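Local coordinates for conserved hypothetical protein (Corynebacterium diphtheriae NCTC 13129, PDB 2GS5) that is of unknown function but belongs to the YqgE/AlgH (UPF0301) family of bacterial proteins and folds around a mixed beta sheet, at residues I39-H42 against T47-V50; A23-E28 against D172-V177; A139-G144 against G153-A158. All coordinates share one frame; numbering follows the deposited sequence.

Contact 1. Residues I39-H42 against T47-V50; sequences IIEH and TFGV
Thr-47, first residue of strand 47-51 in the antiparallel hairpin with strand 36-42, faces His-42 in a non-hydrogen-bonded pair. Its OG1 lies at the edge of the imidazole, near the ring plane, and is hydrogen-bonded to ND1 of His-42 at 2.8 Å. The methyl CG2, anti to the backbone N (chi1 of OG1 -53°), also touches CG2 of Ile-39, 3.9 Å away. Phe-48 N gives a nearly straight bond to Glu-41 O (2.8 Å, 171° at the hydrogen). Phe-48 O receives Ile-40 N at 2.9 Å and, weakly, Glu-41 N at 3.4 Å, so Ile-40 and Glu-41 both face one residue: a classic beta bulge. The phenyl ring and the Glu-41 chain lie side by side, CD2 of Phe-48 lying 3.7 Å from CG of Glu-41. Gly-49 pairs with Ile-39, their CA atoms 4.2 Å apart. Val-50 ends the segment, CG2 of Val-50 meeting CG2 of Ile-40 and CG1 meeting CD1, the side chains crossing at about a right angle. One carbonyl oxygen serves two successive N-H groups, one firmly and one loosely, as the one-residue shift in register at the bulge requires, while the imidazole-hydroxyl bond ties the strands beside the turn.

Contact 2. Residues A23-E28 against D172-V177; sequences AAPSME and DVWGDV
Trp-174, in the first turn of helix 173-179, reaches the end of strand 19-23 and docks on Ala-23 and Pro-25. Two local motifs frame the contact: the helix starts with an Asp N-cap at Asp-172, and the chain leaving the strand folds into a type I beta turn from Ala-24 to Met-27.

The polar link across the contact is a single hydrogen bond. NE1 of Trp-174 donates to the backbone O of Ala-23 at 2.8 Å, with 155° at the hydrogen. The donor lies in the carbonyl plane, on a lone pair of the oxygen, and the oxygen in turn lies only 5° out of the indole plane. The indole N-H, on a buried residue, is therefore satisfied by a main-chain carbonyl. With CG anti to the backbone N (chi1 -176°), the indole extends from the helix toward the strand end.

Apolar contact comes at the same rim of the ring. CG of Pro-25 sits near the indole plane, 4.0 Å from CZ2 of Trp-174, and the pyrrolidine and indole cross at about a right angle. The methyl CB of Ala-23 approaches NE1 of Trp-174 at 4.1 Å. Carbonyl and proline thus line the NE1-CZ2 edge of the indole, while the methyl sits off the plane near NE1. Beyond the two segments, Arg-34 makes a cation-pi contact with the indole and also hydrogen-bonds to Pro-25 O, while Val-22 and Val-36 of the sheet touch Trp-174.

One capping bond and the first backbone turn bond, from Asp-176 N to Asp-172 O, hold the helix start. OD2 of Asp-172 is hydrogen-bonded to Thr-190 OG1. OD1 of Asp-172 accepts the capping bond from Gly-175 N at 2.9 Å, met from above the carboxylate plane.

Contact 3. Residues A139-G144 against G153-A158; sequences AEWAPG and GDWFVA
Trp-141 and Trp-155 each carry CG anti to the carbonyl carbon and beside the backbone N (chi1 -73° and -51°). From backbones whose CA atoms are 12.6 Å apart, these torsions let the two indoles span the gap between the strands and meet. Both side chains leave the backbone toward the opposite segment.

Contact is made by the benzo parts of the rings. CZ2 of Trp-155 lies 3.7 Å from CZ2 of Trp-141, at the edge of the Trp-141 indole and near its plane. Seen from Trp-155 the approach is oblique: the five-membered rings have centroids 5.8 Å apart and planes at 79°. The long axes of the two side chains are likewise slanted against each other.

Along the same borders the two indole nitrogens come within 4.0 Å of each other. Both N-H groups turn to one acceptor, OE1 of Glu-149 in helix 145-151, and each is hydrogen-bonded to it. A single carboxylate oxygen thus satisfies two buried indole donors and holds both rings by the edge that carries NE1 and CZ2. Receiving two N-H groups would probably help to stabilise negative charge on that carboxylate.

The ends of the helix suit this short strand-helix-strand connection. Gly-144 occupies the N-cap position with positive phi, and Gly-153, also with positive phi, closes the C-terminal end in a Schellman motif. Leu-146 of helix 145-151 touches both tryptophans. So do Leu-21 of strand 19-23 and Ile-37 of strand 36-42, which places the pair between the helix and the sheet; strand 155-159, beside 19-23, and strand 129-141, beyond 47-51, supply the indoles.

Contacts 1 and 3 lie on one mixed sheet, in which strands 155-159, 19-23, 36-42, 47-51 and 129-141 follow one another as neighbours, and contact 2 joins its strand 19-23 to helix 173-179. Contacts 1 and 3, with centres about 9 Å apart, come in series along the chain and are joined by backbone bonds between strands 47-51 and 129-141, such as Thr-47 O to Trp-141 N. Contact 2 spans both in sequence. Its centre lies about 14 Å from that of contact 3, which it touches through Ala-24 N and Asp-154 O, and about 18 Å from that of contact 1, without touching it. Early and late parts of the AlgH-like chain are thereby united around the sheet.

Contact 1. Residues I39-H42 against T47-V50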
ATOM      1  N   ILE A  39       5.038   0.355   0.115  1.00 11.42           N
ATOM      2  CA  ILE A  39       6.302  -0.376   0.061  1.00 11.63           C
ATOM      3  C   ILE A  39       6.266  -1.500   1.091  1.00 11.77           C
ATOM      4  O   ILE A  39       6.052  -1.256   2.284  1.00 11.56           O
ATOM      5  CB  ILE A  39       7.515   0.557   0.299  1.00 11.72           C
ATOM      6  CG1 ILE A  39       7.572   1.620  -0.802  1.00 11.39           C
ATOM      7  CG2 ILE A  39       8.822  -0.245   0.383  1.00 11.52           C
ATOM      8  CD1 ILE A  39       8.591   2.709  -0.547  1.00 12.08           C
ATOM      9  N   ILE A  40       6.435  -2.735   0.614  1.00 12.09           N
ATOM     10  CA  ILE A  40       6.382  -3.924   1.483  1.00 12.23           C
ATOM     11  C   ILE A  40       7.745  -4.595   1.667  1.00 12.97           C
ATOM     12  O   ILE A  40       7.901  -5.471   2.528  1.00 14.13           O
ATOM     13  CB  ILE A  40       5.351  -4.956   0.944  1.00 11.71           C
ATOM     14  CG1 ILE A  40       5.745  -5.485  -0.445  1.00 11.77           C
ATOM     15  CG2 ILE A  40       3.956  -4.332   0.912  1.00 11.82           C
ATOM     16  CD1 ILE A  40       4.756  -6.497  -1.004  1.00 13.26           C
ATOM     17  N   GLU A  41       8.713  -4.211   0.852  1.00 12.54           N
ATOM     18  CA  GLU A  41      10.078  -4.726   0.960  1.00 12.76           C
ATOM     19  C   GLU A  41      11.007  -3.745   0.264  1.00 13.39           C
ATOM     20  O   GLU A  41      10.745  -3.321  -0.854  1.00 13.08           O
ATOM     21  CB  GLU A  41      10.183  -6.104   0.314  1.00 13.63           C
ATOM     22  CG  GLU A  41      11.593  -6.667   0.212  1.00 14.23           C
ATOM     23  CD  GLU A  41      12.088  -7.344   1.481  1.00 15.20           C
ATOM     24  OE1 GLU A  41      11.326  -7.458   2.468  1.00 19.53           O
ATOM     25  OE2 GLU A  41      13.253  -7.758   1.474  1.00 18.33           O
ATOM     26  N   HIS A  42      12.110  -3.407   0.913  1.00 13.93           N
ATOM     27  CA  HIS A  42      13.049  -2.459   0.357  1.00 14.38           C
ATOM     28  C   HIS A  42      14.431  -2.925   0.743  1.00 14.95           C
ATOM     29  O   HIS A  42      14.823  -2.860   1.915  1.00 15.76           O
ATOM     30  CB  HIS A  42      12.748  -1.057   0.883  1.00 14.94           C
ATOM     31  CG  HIS A  42      13.656   0.000   0.353  1.00 15.66           C
ATOM     32  ND1 HIS A  42      13.791   0.269  -0.994  1.00 15.21           N
ATOM     33  CD2 HIS A  42      14.483   0.862   0.993  1.00 17.80           C
ATOM     34  CE1 HIS A  42      14.652   1.257  -1.158  1.00 17.93           C
ATOM     35  NE2 HIS A  42      15.093   1.627   0.031  1.00 17.66           N
ATOM     36  N   THR A  47      13.040  -3.021  -4.671  1.00 12.11           N
ATOM     37  CA  THR A  47      11.966  -2.476  -3.861  1.00 11.78           C
ATOM     38  C   THR A  47      10.672  -3.054  -4.403  1.00 11.08           C
ATOM     39  O   THR A  47      10.485  -3.096  -5.621  1.00 11.41           O
ATOM     40  CB  THR A  47      11.909  -0.948  -3.944  1.00 11.95           C
ATOM     41  OG1 THR A  47      13.197  -0.423  -3.625  1.00 13.93           O
ATOM     42  CG2 THR A  47      10.873  -0.371  -2.983  1.00 11.80           C
ATOM     43  N   PHE A  48       9.808  -3.518  -3.507  1.00 11.02           N
ATOM     44  CA  PHE A  48       8.522  -4.102  -3.889  1.00 10.60           C
ATOM     45  C   PHE A  48       7.402  -3.357  -3.219  1.00 10.06           C
ATOM     46  O   PHE A  48       7.533  -2.939  -2.065  1.00 10.71           O
ATOM     47  CB  PHE A  48       8.441  -5.565  -3.445  1.00 10.73           C
ATOM     48  CG  PHE A  48       9.517  -6.431  -4.037  1.00 11.60           C
ATOM     49  CD1 PHE A  48       9.278  -7.161  -5.186  1.00 13.56           C
ATOM     50  CD2 PHE A  48      10.770  -6.506  -3.440  1.00 12.79           C
ATOM     51  CE1 PHE A  48      10.275  -7.963  -5.727  1.00 14.51           C
ATOM     52  CE2 PHE A  48      11.773  -7.304  -3.972  1.00 13.90           C
ATOM     53  CZ  PHE A  48      11.515  -8.033  -5.122  1.00 12.79           C
ATOM     54  N   GLY A  49       6.277  -3.221  -3.909  1.00  9.82           N
ATOM     55  CA  GLY A  49       5.119  -2.577  -3.337  1.00 10.12           C
ATOM     56  C   GLY A  49       3.816  -3.091  -3.886  1.00 10.49           C
ATOM     57  O   GLY A  49       3.802  -3.809  -4.884  1.00 11.55           O
ATOM     58  N   VAL A  50       2.739  -2.770  -3.179  1.00 10.81           N
ATOM     59  CA  VAL A  50       1.397  -3.041  -3.669  1.00 10.97           C
ATOM     60  C   VAL A  50       0.561  -1.755  -3.685  1.00 11.07           C
ATOM     61  O   VAL A  50       0.469  -1.009  -2.695  1.00 11.50           O
ATOM     62  CB  VAL A  50       0.677  -4.155  -2.846  1.00 10.93           C
ATOM     63  CG1 VAL A  50       1.337  -5.539  -3.069  1.00 11.73           C
ATOM     64  CG2 VAL A  50       0.603  -3.809  -1.363  1.00 12.67           C
TER

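Contact 2. Residues A23-E28 against D172-V177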
ATOM      1  N   ALA A  23       1.401   8.574  -6.608  1.00 10.94           N
ATOM      2  CA  ALA A  23       1.623   8.929  -8.016  1.00 11.34           C
ATOM      3  C   ALA A  23       1.447  10.434  -8.264  1.00 11.56           C
ATOM      4  O   ALA A  23       0.489  11.056  -7.785  1.00 11.14           O
ATOM      5  CB  ALA A  23       0.689   8.145  -8.933  1.00 11.30           C
ATOM      6  N   ALA A  24       2.363  11.025  -9.017  1.00 11.83           N
ATOM      7  CA  ALA A  24       2.194  12.395  -9.493  1.00 12.34           C
ATOM      8  C   ALA A  24       0.887  12.502 -10.269  1.00 12.57           C
ATOM      9  O   ALA A  24       0.530  11.585 -10.998  1.00 11.68           O
ATOM     10  CB  ALA A  24       3.365  12.789 -10.384  1.00 12.76           C
ATOM     11  N   PRO A  25       0.163  13.631 -10.112  1.00 13.35           N
ATOM     12  CA  PRO A  25      -1.053  13.849 -10.891  1.00 14.27           C
ATOM     13  C   PRO A  25      -0.892  13.587 -12.390  1.00 14.89           C
ATOM     14  O   PRO A  25      -1.818  13.073 -13.030  1.00 15.32           O
ATOM     15  CB  PRO A  25      -1.357  15.325 -10.636  1.00 14.21           C
ATOM     16  CG  PRO A  25      -0.835  15.571  -9.279  1.00 14.45           C
ATOM     17  CD  PRO A  25       0.397  14.721  -9.146  1.00 13.56           C
ATOM     18  N   SER A  26       0.280  13.913 -12.934  1.00 15.81           N
ATOM     19  CA  SER A  26       0.543  13.787 -14.363  1.00 17.08           C
ATOM     20  C   SER A  26       0.811  12.365 -14.854  1.00 17.81           C
ATOM     21  O   SER A  26       0.889  12.146 -16.056  1.00 18.16           O
ATOM     22  CB  SER A  26       1.721  14.683 -14.752  1.00 17.20           C
ATOM     23  OG  SER A  26       2.876  14.341 -14.011  1.00 19.41           O
HETATM   24  N   MSE A  27       0.962  11.402 -13.948  1.00 18.54           N
HETATM   25  CA  MSE A  27       1.194  10.022 -14.360  1.00 19.45           C
HETATM   26  C   MSE A  27      -0.048   9.437 -15.032  1.00 19.13           C
HETATM   27  O   MSE A  27      -1.127   9.397 -14.433  1.00 18.73           O
HETATM   28  CB  MSE A  27       1.587   9.169 -13.155  1.00 19.48           C
HETATM   29  CG  MSE A  27       2.067   7.779 -13.518  1.00 19.91           C
HETATM   30 SE   MSE A  27       2.895   6.874 -12.010  1.00 25.72          SE
HETATM   31  CE  MSE A  27       4.524   7.926 -11.908  1.00 21.08           C
ATOM     32  N   GLU A  28       0.121   8.958 -16.261  1.00 19.46           N
ATOM     33  CA  GLU A  28      -1.011   8.568 -17.110  1.00 20.13           C
ATOM     34  C   GLU A  28      -1.126   7.078 -17.386  1.00 19.58           C
ATOM     35  O   GLU A  28      -2.176   6.627 -17.840  1.00 19.71           O
ATOM     36  CB  GLU A  28      -0.933   9.275 -18.468  1.00 20.51           C
ATOM     37  CG  GLU A  28      -0.846  10.784 -18.429  1.00 22.91           C
ATOM     38  CD  GLU A  28      -0.920  11.395 -19.823  1.00 22.98           C
ATOM     39  OE1 GLU A  28      -0.520  10.722 -20.801  1.00 28.22           O
ATOM     40  OE2 GLU A  28      -1.370  12.555 -19.950  1.00 28.62           O
ATOM     41  N   ASP A 172     -11.656   7.434  -2.428  1.00 17.72           N
ATOM     42  CA  ASP A 172     -10.619   7.789  -3.389  1.00 16.62           C
ATOM     43  C   ASP A 172      -9.312   7.739  -2.594  1.00 15.79           C
ATOM     44  O   ASP A 172      -8.967   8.680  -1.883  1.00 14.93           O
ATOM     45  CB  ASP A 172     -10.882   9.194  -3.956  1.00 16.57           C
ATOM     46  CG  ASP A 172      -9.877   9.609  -5.017  1.00 16.98           C
ATOM     47  OD1 ASP A 172      -8.775   9.023  -5.065  1.00 16.57           O
ATOM     48  OD2 ASP A 172     -10.190  10.518  -5.810  1.00 16.28           O
ATOM     49  N   VAL A 173      -8.608   6.612  -2.667  1.00 15.01           N
ATOM     50  CA  VAL A 173      -7.450   6.406  -1.801  1.00 15.21           C
ATOM     51  C   VAL A 173      -6.364   7.439  -2.103  1.00 14.28           C
ATOM     52  O   VAL A 173      -5.778   8.035  -1.183  1.00 14.17           O
ATOM     53  CB  VAL A 173      -6.888   4.979  -1.918  1.00 15.65           C
ATOM     54  CG1 VAL A 173      -5.594   4.857  -1.130  1.00 16.85           C
ATOM     55  CG2 VAL A 173      -7.906   3.966  -1.432  1.00 16.98           C
ATOM     56  N   TRP A 174      -6.126   7.669  -3.392  1.00 13.10           N
ATOM     57  CA  TRP A 174      -5.142   8.660  -3.830  1.00 12.97           C
ATOM     58  C   TRP A 174      -5.503  10.063  -3.323  1.00 12.36           C
ATOM     59  O   TRP A 174      -4.670  10.753  -2.743  1.00 12.16           O
ATOM     60  CB  TRP A 174      -5.017   8.631  -5.354  1.00 12.54           C
ATOM     61  CG  TRP A 174      -3.974   9.539  -5.905  1.00 12.95           C
ATOM     62  CD1 TRP A 174      -2.660   9.242  -6.131  1.00 12.42           C
ATOM     63  CD2 TRP A 174      -4.160  10.887  -6.343  1.00 12.22           C
ATOM     64  NE1 TRP A 174      -2.011  10.328  -6.664  1.00 12.63           N
ATOM     65  CE2 TRP A 174      -2.907  11.356  -6.803  1.00 12.70           C
ATOM     66  CE3 TRP A 174      -5.265  11.754  -6.387  1.00 12.48           C
ATOM     67  CZ2 TRP A 174      -2.725  12.650  -7.293  1.00 12.51           C
ATOM     68  CZ3 TRP A 174      -5.079  13.040  -6.875  1.00 12.85           C
ATOM     69  CH2 TRP A 174      -3.821  13.475  -7.326  1.00 12.76           C
ATOM     70  N   GLY A 175      -6.758  10.460  -3.509  1.00 12.41           N
ATOM     71  CA  GLY A 175      -7.228  11.741  -2.999  1.00 12.11           C
ATOM     72  C   GLY A 175      -7.076  11.898  -1.494  1.00 11.99           C
ATOM     73  O   GLY A 175      -6.636  12.948  -1.016  1.00 11.69           O
ATOM     74  N   ASP A 176      -7.434  10.856  -0.744  1.00 12.21           N
ATOM     75  CA  ASP A 176      -7.353  10.912   0.709  1.00 12.58           C
ATOM     76  C   ASP A 176      -5.903  11.055   1.170  1.00 12.18           C
ATOM     77  O   ASP A 176      -5.603  11.825   2.075  1.00 12.36           O
ATOM     78  CB  ASP A 176      -7.969   9.661   1.347  1.00 13.04           C
ATOM     79  CG  ASP A 176      -9.483   9.595   1.197  1.00 15.87           C
ATOM     80  OD1 ASP A 176     -10.093  10.510   0.607  1.00 16.00           O
ATOM     81  OD2 ASP A 176     -10.071   8.605   1.691  1.00 20.27           O
ATOM     82  N   VAL A 177      -4.988  10.336   0.528  1.00 11.85           N
ATOM     83  CA  VAL A 177      -3.575  10.439   0.919  1.00 11.86           C
ATOM     84  C   VAL A 177      -3.036  11.833   0.588  1.00 11.59           C
ATOM     85  O   VAL A 177      -2.317  12.419   1.389  1.00 11.26           O
ATOM     86  CB  VAL A 177      -2.693   9.348   0.272  1.00 12.08           C
ATOM     87  CG1 VAL A 177      -1.232   9.557   0.650  1.00 13.29           C
ATOM     88  CG2 VAL A 177      -3.174   7.963   0.704  1.00 13.17           C
TER

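Contact 3. Residues A139-G144 against G153-A158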
ATOM      1  N   ALA A 139       4.215  -4.357  -7.662  1.00 11.26           N
ATOM      2  CA  ALA A 139       5.100  -3.461  -8.400  1.00 12.04           C
ATOM      3  C   ALA A 139       6.525  -3.682  -7.887  1.00 12.11           C
ATOM      4  O   ALA A 139       6.727  -3.983  -6.718  1.00 11.71           O
ATOM      5  CB  ALA A 139       4.674  -2.023  -8.192  1.00 12.68           C
ATOM      6  N   GLU A 140       7.498  -3.573  -8.786  1.00 12.30           N
ATOM      7  CA  GLU A 140       8.908  -3.768  -8.437  1.00 12.67           C
ATOM      8  C   GLU A 140       9.735  -2.633  -9.013  1.00 12.50           C
ATOM      9  O   GLU A 140       9.482  -2.184 -10.135  1.00 13.31           O
ATOM     10  CB  GLU A 140       9.440  -5.113  -8.980  1.00 12.82           C
ATOM     11  CG  GLU A 140      10.889  -5.436  -8.562  1.00 14.12           C
ATOM     12  CD  GLU A 140      11.447  -6.745  -9.135  1.00 15.21           C
ATOM     13  OE1 GLU A 140      10.709  -7.486  -9.806  1.00 18.24           O
ATOM     14  OE2 GLU A 140      12.657  -7.014  -8.933  1.00 19.95           O
ATOM     15  N   TRP A 141      10.721  -2.180  -8.239  1.00 11.71           N
ATOM     16  CA  TRP A 141      11.744  -1.238  -8.701  1.00 12.17           C
ATOM     17  C   TRP A 141      13.103  -1.897  -8.619  1.00 12.20           C
ATOM     18  O   TRP A 141      13.487  -2.424  -7.569  1.00 12.14           O
ATOM     19  CB  TRP A 141      11.767   0.044  -7.861  1.00 11.94           C
ATOM     20  CG  TRP A 141      10.615   0.928  -8.130  1.00 11.81           C
ATOM     21  CD1 TRP A 141      10.599   2.030  -8.933  1.00 12.21           C
ATOM     22  CD2 TRP A 141       9.278   0.765  -7.645  1.00 11.15           C
ATOM     23  NE1 TRP A 141       9.335   2.567  -8.972  1.00 11.74           N
ATOM     24  CE2 TRP A 141       8.503   1.809  -8.196  1.00 11.70           C
ATOM     25  CE3 TRP A 141       8.658  -0.156  -6.797  1.00 11.92           C
ATOM     26  CZ2 TRP A 141       7.147   1.963  -7.915  1.00 12.16           C
ATOM     27  CZ3 TRP A 141       7.304  -0.009  -6.532  1.00 12.06           C
ATOM     28  CH2 TRP A 141       6.565   1.043  -7.085  1.00 12.99           C
ATOM     29  N   ALA A 142      13.838  -1.859  -9.722  1.00 12.52           N
ATOM     30  CA  ALA A 142      15.226  -2.284  -9.705  1.00 13.39           C
ATOM     31  C   ALA A 142      16.020  -1.419  -8.734  1.00 13.90           C
ATOM     32  O   ALA A 142      15.610  -0.304  -8.410  1.00 14.16           O
ATOM     33  CB  ALA A 142      15.824  -2.177 -11.092  1.00 13.16           C
ATOM     34  N   PRO A 143      17.176  -1.920  -8.279  1.00 14.60           N
ATOM     35  CA  PRO A 143      18.047  -1.106  -7.439  1.00 14.87           C
ATOM     36  C   PRO A 143      18.301   0.268  -8.038  1.00 14.50           C
ATOM     37  O   PRO A 143      18.622   0.371  -9.218  1.00 15.04           O
ATOM     38  CB  PRO A 143      19.345  -1.908  -7.414  1.00 15.33           C
ATOM     39  CG  PRO A 143      18.927  -3.309  -7.611  1.00 15.36           C
ATOM     40  CD  PRO A 143      17.731  -3.264  -8.512  1.00 15.01           C
ATOM     41  N   GLY A 144      18.137   1.309  -7.230  1.00 14.65           N
ATOM     42  CA  GLY A 144      18.385   2.681  -7.666  1.00 14.76           C
ATOM     43  C   GLY A 144      17.276   3.331  -8.482  1.00 14.62           C
ATOM     44  O   GLY A 144      17.266   4.549  -8.657  1.00 15.33           O
ATOM     45  N   GLY A 153      10.321  13.395 -10.055  1.00 14.90           N
ATOM     46  CA  GLY A 153       9.022  13.921  -9.635  1.00 14.56           C
ATOM     47  C   GLY A 153       7.841  12.968  -9.786  1.00 13.84           C
ATOM     48  O   GLY A 153       6.695  13.395  -9.629  1.00 13.75           O
ATOM     49  N   ASP A 154       8.111  11.687 -10.048  1.00 13.45           N
ATOM     50  CA  ASP A 154       7.050  10.685 -10.312  1.00 13.21           C
ATOM     51  C   ASP A 154       6.216  10.323  -9.093  1.00 12.34           C
ATOM     52  O   ASP A 154       5.032   9.967  -9.222  1.00 11.70           O
ATOM     53  CB  ASP A 154       7.644   9.369 -10.835  1.00 13.05           C
ATOM     54  CG  ASP A 154       8.219   9.476 -12.230  1.00 13.97           C
ATOM     55  OD1 ASP A 154       8.199  10.583 -12.835  1.00 16.32           O
ATOM     56  OD2 ASP A 154       8.718   8.435 -12.709  1.00 13.80           O
ATOM     57  N   TRP A 155       6.845  10.378  -7.924  1.00 11.85           N
ATOM     58  CA  TRP A 155       6.240   9.901  -6.691  1.00 11.07           C
ATOM     59  C   TRP A 155       6.502  10.867  -5.558  1.00 11.38           C
ATOM     60  O   TRP A 155       7.546  11.513  -5.530  1.00 12.30           O
ATOM     61  CB  TRP A 155       6.859   8.575  -6.268  1.00 11.15           C
ATOM     62  CG  TRP A 155       6.902   7.536  -7.319  1.00 10.72           C
ATOM     63  CD1 TRP A 155       7.991   7.151  -8.031  1.00 10.92           C
ATOM     64  CD2 TRP A 155       5.815   6.734  -7.778  1.00 10.40           C
ATOM     65  NE1 TRP A 155       7.656   6.159  -8.904  1.00 11.13           N
ATOM     66  CE2 TRP A 155       6.320   5.887  -8.775  1.00 10.54           C
ATOM     67  CE3 TRP A 155       4.460   6.648  -7.441  1.00 10.80           C
ATOM     68  CZ2 TRP A 155       5.519   4.970  -9.448  1.00 10.69           C
ATOM     69  CZ3 TRP A 155       3.666   5.726  -8.111  1.00 11.18           C
ATOM     70  CH2 TRP A 155       4.198   4.903  -9.098  1.00 10.95           C
ATOM     71  N   PHE A 156       5.554  10.943  -4.629  1.00 10.50           N
ATOM     72  CA  PHE A 156       5.756  11.603  -3.351  1.00 10.91           C
ATOM     73  C   PHE A 156       5.701  10.522  -2.276  1.00 10.49           C
ATOM     74  O   PHE A 156       4.747   9.749  -2.208  1.00 10.94           O
ATOM     75  CB  PHE A 156       4.693  12.678  -3.110  1.00 10.73           C
ATOM     76  CG  PHE A 156       4.894  13.459  -1.839  1.00 11.26           C
ATOM     77  CD1 PHE A 156       5.714  14.573  -1.812  1.00 12.15           C
ATOM     78  CD2 PHE A 156       4.260  13.072  -0.668  1.00 11.95           C
ATOM     79  CE1 PHE A 156       5.893  15.301  -0.639  1.00 12.03           C
ATOM     80  CE2 PHE A 156       4.441  13.781   0.491  1.00 11.80           C
ATOM     81  CZ  PHE A 156       5.252  14.886   0.520  1.00 12.57           C
ATOM     82  N   VAL A 157       6.743  10.468  -1.457  1.00 10.57           N
ATOM     83  CA  VAL A 157       6.869   9.454  -0.417  1.00 10.52           C
ATOM     84  C   VAL A 157       6.229   9.970   0.857  1.00 10.79           C
ATOM     85  O   VAL A 157       6.596  11.042   1.338  1.00 10.97           O
ATOM     86  CB  VAL A 157       8.333   9.100  -0.177  1.00 10.30           C
ATOM     87  CG1 VAL A 157       8.484   7.997   0.869  1.00 12.28           C
ATOM     88  CG2 VAL A 157       8.956   8.673  -1.466  1.00 11.16           C
ATOM     89  N   ALA A 158       5.261   9.226   1.383  1.00 11.11           N
ATOM     90  CA  ALA A 158       4.524   9.626   2.590  1.00 11.45           C
ATOM     91  C   ALA A 158       4.262   8.433   3.490  1.00 12.47           C
ATOM     92  O   ALA A 158       4.181   7.306   3.021  1.00 12.13           O
ATOM     93  CB  ALA A 158       3.195  10.263   2.213  1.00 12.13           C
TER